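Beta-n-acetylhexosaminidase (Streptococcus pneumoniae, PDB 4AZI) hydrolyses terminal beta-linked N-acetylhexosamine residues from glycans, as the catalytic module of a pneumococcal family 20 exo-beta-D-N-acetylglucosaminidase. Local coordinates at residues 214-217 against 218-222; 61-64 against 65-69; 92-95 against 96-100. The protein carries 2 engineered substitutions. All coordinates share one frame; numbering follows the deposited sequence. Where two conformers were deposited one is given.

All three contacts are local, each between residues that follow directly in the chain, and all lie in the family 20 catalytic module. Contact 1 and contact 3 are partly buried and lie at opposite kinds of helix end: 214-222 closes helix 203-219 at its C-terminus, while 92-100 starts helix 94-106. Contact 2 is a surface hairpin, its centre about 22 Å from that of contact 1 and about 25 Å from that of contact 3. Spare carbonyls are gripped by backbone N-H groups and an arginine in contact 1; in contact 3 side-chain oxygens cap spare N-H groups. Contact 2 relies on cross-strand backbone bonds. Helix 153-170 borders all three.

Contact 1. Residues 214-217 against 218-222; sequences AAMA and KERGL. With BCN (bicine), chain J.
Arg220 folds back along the last turn of helix 203-219 and reaches the carbonyl of Met216. Its CB starts 3.7 Å from Met216 O, with Ala217 O almost as near. With CG anti to the carbonyl carbon (chi1 -72°) and the chain extended from CG to NE, CG and CD pass alongside Met216, CD coming within 3.6 Å of Met216 O. NE pairs in a salt bridge with Asp168 of helix 153-170. At the tip, NH1 donates to Met216 O over 3.0 Å; the oxygen sits at the edge of the guanidinium, close to its plane. In the conformer given for Glu219, one of two, the same NH1 also makes a salt bridge to Glu219 OE2 at 3.1 Å, though the hydrogen bond within it is weak. Asp168 and Met216 O together should fix the rotation of the guanidinium group.

Met216 lies beside this arm and points the same way, its CB 3.5 Å from Arg220 NH1. Its CG also meets the bicine carboxylate, 3.3 Å from O22, and Ala215 CB touches the bicine from the neighbouring position. On another side of the helix, Lys218 runs its aliphatic chain past Ala214 O and ends in salt bridges with Asp242 and Asp244.

The backbone bonds Lys218 N to Ala214 O and Glu219 N to Ala215 O are still helical. Beyond them Ala217 O takes two donors, Leu222 N at 2.9 Å and Arg220 N, which arrive from opposite faces of its carbonyl plane. Gly221 N turns back to Lys218 O, and Gly221 itself has positive phi (76°). This is a Schellman motif with Gly221 as C-prime, ending a helix of the TIM barrel and leading through Leu222 directly into barrel strand 223-227.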
loop_
_atom_site.group_PDB
_atom_site.type_symbol
_atom_site.label_atom_id
_atom_site.label_comp_id
_atom_site.label_asym_id
_atom_site.label_seq_id
_atom_site.Cartn_x
_atom_site.Cartn_y
_atom_site.Cartn_z
ATOM N N ALA A 214 3.117 -15.484 -0.522
ATOM C CA ALA A 214 2.585 -15.335 -1.884
ATOM C C ALA A 214 1.547 -16.419 -2.154
ATOM O O ALA A 214 0.431 -16.133 -2.613
ATOM C CB ALA A 214 3.715 -15.398 -2.916
ATOM N N ALA A 215 1.907 -17.662 -1.837
ATOM C CA ALA A 215 0.992 -18.799 -1.966
ATOM C C ALA A 215 -0.273 -18.608 -1.128
ATOM O O ALA A 215 -1.381 -18.951 -1.555
ATOM C CB ALA A 215 1.692 -20.080 -1.563
ATOM N N MET A 216 -0.096 -18.054 0.066
ATOM C CA MET A 216 -1.191 -17.870 0.987
ATOM C C MET A 216 -2.177 -16.874 0.401
ATOM O O MET A 216 -3.396 -17.080 0.466
ATOM C CB MET A 216 -0.663 -17.389 2.331
ATOM C CG MET A 216 -0.285 -18.512 3.284
ATOM S SD MET A 216 0.650 -17.942 4.717
ATOM C CE MET A 216 -0.460 -16.726 5.450
ATOM N N ALA A 217 -1.624 -15.808 -0.174
ATOM C CA ALA A 217 -2.391 -14.757 -0.817
ATOM C C ALA A 217 -3.245 -15.351 -1.922
ATOM O O ALA A 217 -4.447 -15.112 -1.962
ATOM C CB ALA A 217 -1.461 -13.686 -1.382
ATOM N N LYS A 218 -2.618 -16.149 -2.793
ATOM C CA LYS A 218 -3.289 -16.715 -3.956
ATOM C C LYS A 218 -4.394 -17.714 -3.621
ATOM O O LYS A 218 -5.419 -17.755 -4.310
ATOM C CB LYS A 218 -2.267 -17.359 -4.915
ATOM C CG LYS A 218 -1.429 -16.346 -5.697
ATOM C CD LYS A 218 -0.461 -17.006 -6.675
ATOM C CE LYS A 218 0.822 -17.487 -6.008
ATOM N NZ LYS A 218 1.748 -18.102 -7.012
ATOM N N GLU A 219 -4.187 -18.516 -2.576
ATOM C CA GLU A 219 -5.163 -19.541 -2.190
ATOM C C GLU A 219 -6.401 -18.934 -1.530
ATOM O O GLU A 219 -7.436 -19.594 -1.406
ATOM C CB GLU A 219 -4.531 -20.632 -1.307
ATOM C CG GLU A 219 -4.163 -20.185 0.098
ATOM C CD GLU A 219 -3.716 -21.328 0.997
ATOM O OE1 GLU A 219 -4.246 -22.450 0.854
ATOM O OE2 GLU A 219 -2.833 -21.101 1.857
ATOM N N ARG A 220 -6.282 -17.678 -1.117
ATOM C CA ARG A 220 -7.412 -16.897 -0.619
ATOM C C ARG A 220 -7.948 -15.927 -1.683
ATOM O O ARG A 220 -8.782 -15.072 -1.388
ATOM C CB ARG A 220 -7.024 -16.178 0.675
ATOM C CG ARG A 220 -6.882 -17.113 1.873
ATOM C CD ARG A 220 -5.982 -16.503 2.934
ATOM N NE ARG A 220 -5.724 -17.399 4.066
ATOM C CZ ARG A 220 -4.734 -18.290 4.118
ATOM N NH1 ARG A 220 -3.902 -18.437 3.096
ATOM N NH2 ARG A 220 -4.576 -19.051 5.197
ATOM N N GLY A 221 -7.479 -16.065 -2.921
ATOM C CA GLY A 221 -8.037 -15.278 -4.036
ATOM C C GLY A 221 -7.568 -13.834 -4.017
ATOM O O GLY A 221 -8.214 -12.952 -4.576
ATOM N N LEU A 222 -6.435 -13.599 -3.367
ATOM C CA LEU A 222 -5.845 -12.270 -3.304
ATOM C C LEU A 222 -4.593 -12.246 -4.203
ATOM O O LEU A 222 -3.812 -13.204 -4.212
ATOM C CB LEU A 222 -5.501 -11.918 -1.858
ATOM C CG LEU A 222 -6.638 -11.591 -0.870
ATOM C CD1 LEU A 222 -6.228 -11.911 0.560
ATOM C CD2 LEU A 222 -7.070 -10.137 -0.970
HETATM N N1 BCN J . 2.704 -23.537 0.268
HETATM C C1 BCN J . 1.293 -23.228 0.629
HETATM C C2 BCN J . 1.154 -22.141 1.709
HETATM O O21 BCN J . 1.791 -22.296 2.776
HETATM O O22 BCN J . 0.392 -21.186 1.445
HETATM C C3 BCN J . 3.654 -22.400 0.353
HETATM C C4 BCN J . 5.093 -22.802 0.002
HETATM O O4 BCN J . 5.583 -21.937 -1.030
HETATM C C5 BCN J . 2.778 -24.370 -0.967
HETATM C C6 BCN J . 2.488 -23.600 -2.272
HETATM O O6 BCN J . 1.170 -23.910 -2.734
#

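Contact 2. Residues 61-64 against 65-69; sequences TANG and KTYAS
Ala62 and Lys65 hold the hairpin closed by two backbone hydrogen bonds: Ala62 N to Lys65 O at 3.1 Å, and Lys65 N to Ala62 O at 3.2 Å. The second donor stands well above the carbonyl plane of Ala62, 55° out of it. In the packed part Tyr67 lays its ring atom CE1 4.4 Å from Ala62 CB, and the ring meets Phe158 edge-to-face. Asn63 ND2 points almost straight at Tyr67 OH, the amide and ring planes 80° apart, but at 3.4 Å that bond is weak; ND2 also donates to Glu154 O, its stronger partner, and OD1 accepts from Asn157 ND2.

The chain reverses through a type I' beta turn, Ala62 to Lys65, in which Asn63 and Gly64 both take positive phi, making a tight two-residue beta hairpin of strands 60-62 and 65-67.

The solvent side is looser. On one face Thr61 and Thr66, an antiparallel non-hydrogen-bonded pair, lie side by side pointing the same way; in the Thr66 conformer given, Thr61 OG1 meets Thr66 CG2 at 3.5 Å. Lys65, exposed on the face it shares with Ala62, bends at chi3 and chi4 so that NZ reaches a water 2.9 Å away at the turn end, which bonds weakly to Asn63 O.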
loop_
_atom_site.group_PDB
_atom_site.type_symbol
_atom_site.label_atom_id
_atom_site.label_comp_id
_atom_site.label_asym_id
_atom_site.label_seq_id
_atom_site.Cartn_x
_atom_site.Cartn_y
_atom_site.Cartn_z
ATOM N N THR A 61 -4.256 -20.039 15.998
ATOM C CA THR A 61 -3.780 -21.392 16.234
ATOM C C THR A 61 -2.469 -21.621 15.490
ATOM O O THR A 61 -2.408 -21.471 14.281
ATOM C CB THR A 61 -4.818 -22.433 15.789
ATOM O OG1 THR A 61 -6.064 -22.118 16.398
ATOM C CG2 THR A 61 -4.403 -23.837 16.215
ATOM N N ALA A 62 -1.432 -21.975 16.244
ATOM C CA ALA A 62 -0.098 -22.245 15.717
ATOM C C ALA A 62 0.719 -22.944 16.794
ATOM O O ALA A 62 0.455 -22.781 17.988
ATOM C CB ALA A 62 0.592 -20.953 15.299
ATOM N N ASN A 63 1.709 -23.716 16.364
ATOM C CA ASN A 63 2.658 -24.351 17.275
ATOM C C ASN A 63 1.998 -25.348 18.221
ATOM O O ASN A 63 2.459 -25.531 19.347
ATOM C CB ASN A 63 3.430 -23.290 18.070
ATOM C CG ASN A 63 4.246 -22.377 17.180
ATOM O OD1 ASN A 63 4.962 -22.842 16.298
ATOM N ND2 ASN A 63 4.149 -21.075 17.411
ATOM N N GLY A 64 0.915 -25.969 17.756
ATOM C CA GLY A 64 0.182 -26.979 18.527
ATOM C C GLY A 64 -0.761 -26.434 19.584
ATOM O O GLY A 64 -1.394 -27.203 20.314
ATOM N N LYS A 65 -0.879 -25.110 19.655
ATOM C CA LYS A 65 -1.712 -24.480 20.673
ATOM C C LYS A 65 -2.567 -23.355 20.104
ATOM O O LYS A 65 -2.458 -23.016 18.925
ATOM C CB LYS A 65 -0.839 -23.953 21.819
ATOM C CG LYS A 65 0.143 -22.864 21.414
ATOM C CD LYS A 65 0.497 -21.963 22.590
ATOM C CE LYS A 65 1.451 -22.639 23.567
ATOM N NZ LYS A 65 2.701 -23.101 22.903
ATOM N N THR A 66 -3.451 -22.811 20.939
ATOM C CA THR A 66 -4.228 -21.641 20.564
ATOM C C THR A 66 -3.905 -20.467 21.456
ATOM O O THR A 66 -3.652 -20.624 22.651
ATOM C CB THR A 66 -5.750 -21.884 20.600
ATOM O OG1 THR A 66 -6.177 -22.130 21.948
ATOM C CG2 THR A 66 -6.107 -23.053 19.721
ATOM N N TYR A 67 -3.910 -19.290 20.848
ATOM C CA TYR A 67 -3.764 -18.040 21.570
ATOM C C TYR A 67 -5.123 -17.373 21.466
ATOM O O TYR A 67 -5.617 -17.113 20.360
ATOM C CB TYR A 67 -2.658 -17.167 20.948
ATOM C CG TYR A 67 -1.340 -17.900 20.703
ATOM C CD1 TYR A 67 -1.207 -18.785 19.634
ATOM C CD2 TYR A 67 -0.240 -17.718 21.542
ATOM C CE1 TYR A 67 -0.023 -19.467 19.402
ATOM C CE2 TYR A 67 0.963 -18.393 21.314
ATOM C CZ TYR A 67 1.057 -19.268 20.243
ATOM O OH TYR A 67 2.225 -19.956 19.981
ATOM N N ALA A 68 -5.738 -17.146 22.623
ATOM C CA ALA A 68 -7.105 -16.622 22.714
ATOM C C ALA A 68 -7.210 -15.200 22.174
ATOM O O ALA A 68 -6.258 -14.422 22.278
ATOM C CB ALA A 68 -7.591 -16.682 24.152
ATOM N N SER A 69 -8.368 -14.867 21.611
ATOM C CA SER A 69 -8.589 -13.555 20.993
ATOM C C SER A 69 -8.238 -12.355 21.877
ATOM O O SER A 69 -7.558 -11.449 21.415
ATOM C CB SER A 69 -10.019 -13.417 20.460
ATOM O OG SER A 69 -10.216 -12.144 19.851
HETATM O O HOH W 1 4.124 -25.510 22.246
#

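Contact 3. Residues 92-95 against 96-100; sequences LTQA and EVTEL. With EDO (1,2-ethanediol), chain E.
Thr93 and Glu96 exchange bonds across the first turn of helix 94-106, side chain to backbone in both directions. Glu96 N donates to Thr93 OG1 at 3.2 Å, and Thr93 N donates to Glu96 OE1 at 3.0 Å with a nearly straight N-H...O angle of 165°. This reciprocal pair is a capping box with Thr93 as N-cap. Thr93 OG1 stands between its own N and carbonyl carbon (chi1 67°), which turns the oxygen in over the helix start. Glu96 goes the other way: its extended chain carries the carboxylate back past Thr93, and OE1 is met on its anti side, somewhat out of the carboxylate plane. Two N-H groups of the helix start are thereby satisfied by side chains.

Among backbone bonds, Val97 N to Thr93 O and Glu99 N to Ala95 O are regular helical links. Gln94 O is gripped twice, by Thr98 N at 2.9 Å and by Thr98 OG1 at 2.7 Å; the hydroxyl comes from above the carbonyl plane. A water donates to Thr98 OG1 and accepts from Gln94 NE2, tying the two side chains together. NE2 also donates to O1 of a 1,2-ethanediol, probably from the crystallisation liquor, at 2.7 Å, while OE1 of Gln94 accepts from Asp56 N.

The apolar contact is small. Leu92 crosses Val97 at about a right angle, with Leu92 CD1 against Val97 CG2 at 4.0 Å, and Leu92 CD2 also lies near Glu96 OE1.

Val97, Gln94 and Thr98 lean on Phe169 of helix 153-170, whereas Leu92 and Leu100 pack on Leu27 of helix 24-37, where Glu99 also pairs with Lys28. The capped start of 94-106 thus lies between these two helices, ahead of barrel strand 110-117.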
loop_
_atom_site.group_PDB
_atom_site.type_symbol
_atom_site.label_atom_id
_atom_site.label_comp_id
_atom_site.label_asym_id
_atom_site.label_seq_id
_atom_site.Cartn_x
_atom_site.Cartn_y
_atom_site.Cartn_z
ATOM N N LEU A 92 -7.378 0.678 14.179
ATOM C CA LEU A 92 -8.676 0.627 13.538
ATOM C C LEU A 92 -9.358 -0.694 13.904
ATOM O O LEU A 92 -8.683 -1.716 14.116
ATOM C CB LEU A 92 -8.515 0.756 12.021
ATOM C CG LEU A 92 -8.015 2.091 11.447
ATOM C CD1 LEU A 92 -7.797 1.993 9.941
ATOM C CD2 LEU A 92 -8.978 3.229 11.764
ATOM N N THR A 93 -10.687 -0.660 13.999
ATOM C CA THR A 93 -11.487 -1.852 14.280
ATOM C C THR A 93 -11.941 -2.495 12.976
ATOM O O THR A 93 -11.800 -1.897 11.898
ATOM C CB THR A 93 -12.757 -1.516 15.084
ATOM O OG1 THR A 93 -13.633 -0.726 14.272
ATOM C CG2 THR A 93 -12.422 -0.787 16.390
ATOM N N GLN A 94 -12.497 -3.702 13.077
ATOM C CA GLN A 94 -12.985 -4.428 11.911
ATOM C C GLN A 94 -14.111 -3.644 11.244
ATOM O O GLN A 94 -14.134 -3.506 10.023
ATOM C CB GLN A 94 -13.454 -5.836 12.286
ATOM C CG GLN A 94 -14.121 -6.579 11.127
ATOM C CD GLN A 94 -14.104 -8.090 11.280
ATOM O OE1 GLN A 94 -13.350 -8.640 12.082
ATOM N NE2 GLN A 94 -14.943 -8.769 10.504
ATOM N N ALA A 95 -15.021 -3.121 12.068
ATOM C CA ALA A 95 -16.145 -2.314 11.608
ATOM C C ALA A 95 -15.704 -1.075 10.829
ATOM O O ALA A 95 -16.343 -0.685 9.850
ATOM C CB ALA A 95 -17.021 -1.918 12.787
ATOM N N GLU A 96 -14.614 -0.455 11.269
ATOM C CA GLU A 96 -14.099 0.734 10.599
ATOM C C GLU A 96 -13.461 0.443 9.227
ATOM O O GLU A 96 -13.726 1.160 8.258
ATOM C CB GLU A 96 -13.129 1.492 11.507
ATOM C CG GLU A 96 -13.779 2.142 12.722
ATOM C CD GLU A 96 -12.768 2.770 13.659
ATOM O OE1 GLU A 96 -11.693 2.171 13.878
ATOM O OE2 GLU A 96 -13.046 3.872 14.181
ATOM N N VAL A 97 -12.623 -0.591 9.139
ATOM C CA VAL A 97 -12.026 -0.961 7.848
ATOM C C VAL A 97 -13.110 -1.455 6.876
ATOM O O VAL A 97 -13.060 -1.154 5.683
ATOM C CB VAL A 97 -10.863 -1.973 8.002
ATOM C CG1 VAL A 97 -10.424 -2.531 6.655
ATOM C CG2 VAL A 97 -9.675 -1.332 8.710
ATOM N N THR A 98 -14.094 -2.194 7.389
ATOM C CA THR A 98 -15.215 -2.667 6.559
ATOM C C THR A 98 -15.942 -1.464 5.933
ATOM O O THR A 98 -16.204 -1.453 4.727
ATOM C CB THR A 98 -16.198 -3.559 7.361
ATOM O OG1 THR A 98 -15.476 -4.640 7.964
ATOM C CG2 THR A 98 -17.297 -4.132 6.469
ATOM N N GLU A 99 -16.229 -0.454 6.754
ATOM C CA GLU A 99 -16.878 0.780 6.297
ATOM C C GLU A 99 -16.028 1.571 5.296
ATOM O O GLU A 99 -16.568 2.132 4.344
ATOM C CB GLU A 99 -17.261 1.673 7.486
ATOM C CG GLU A 99 -17.786 3.052 7.085
ATOM C CD GLU A 99 -18.480 3.806 8.215
ATOM O OE1 GLU A 99 -18.412 3.357 9.380
ATOM O OE2 GLU A 99 -19.102 4.849 7.935
ATOM N N LEU A 100 -14.714 1.629 5.516
ATOM C CA LEU A 100 -13.817 2.337 4.589
ATOM C C LEU A 100 -13.828 1.675 3.209
ATOM O O LEU A 100 -13.917 2.353 2.183
ATOM C CB LEU A 100 -12.387 2.420 5.149
ATOM C CG LEU A 100 -11.315 3.143 4.322
ATOM C CD1 LEU A 100 -11.578 4.648 4.230
ATOM C CD2 LEU A 100 -9.944 2.881 4.926
HETATM C C1 EDO E . -14.761 -11.330 8.706
HETATM O O1 EDO E . -15.016 -11.473 10.106
HETATM C C2 EDO E . -16.070 -10.978 8.014
HETATM O O2 EDO E . -15.853 -9.842 7.169
HETATM O O HOH W 2 -16.814 -7.341 8.713
#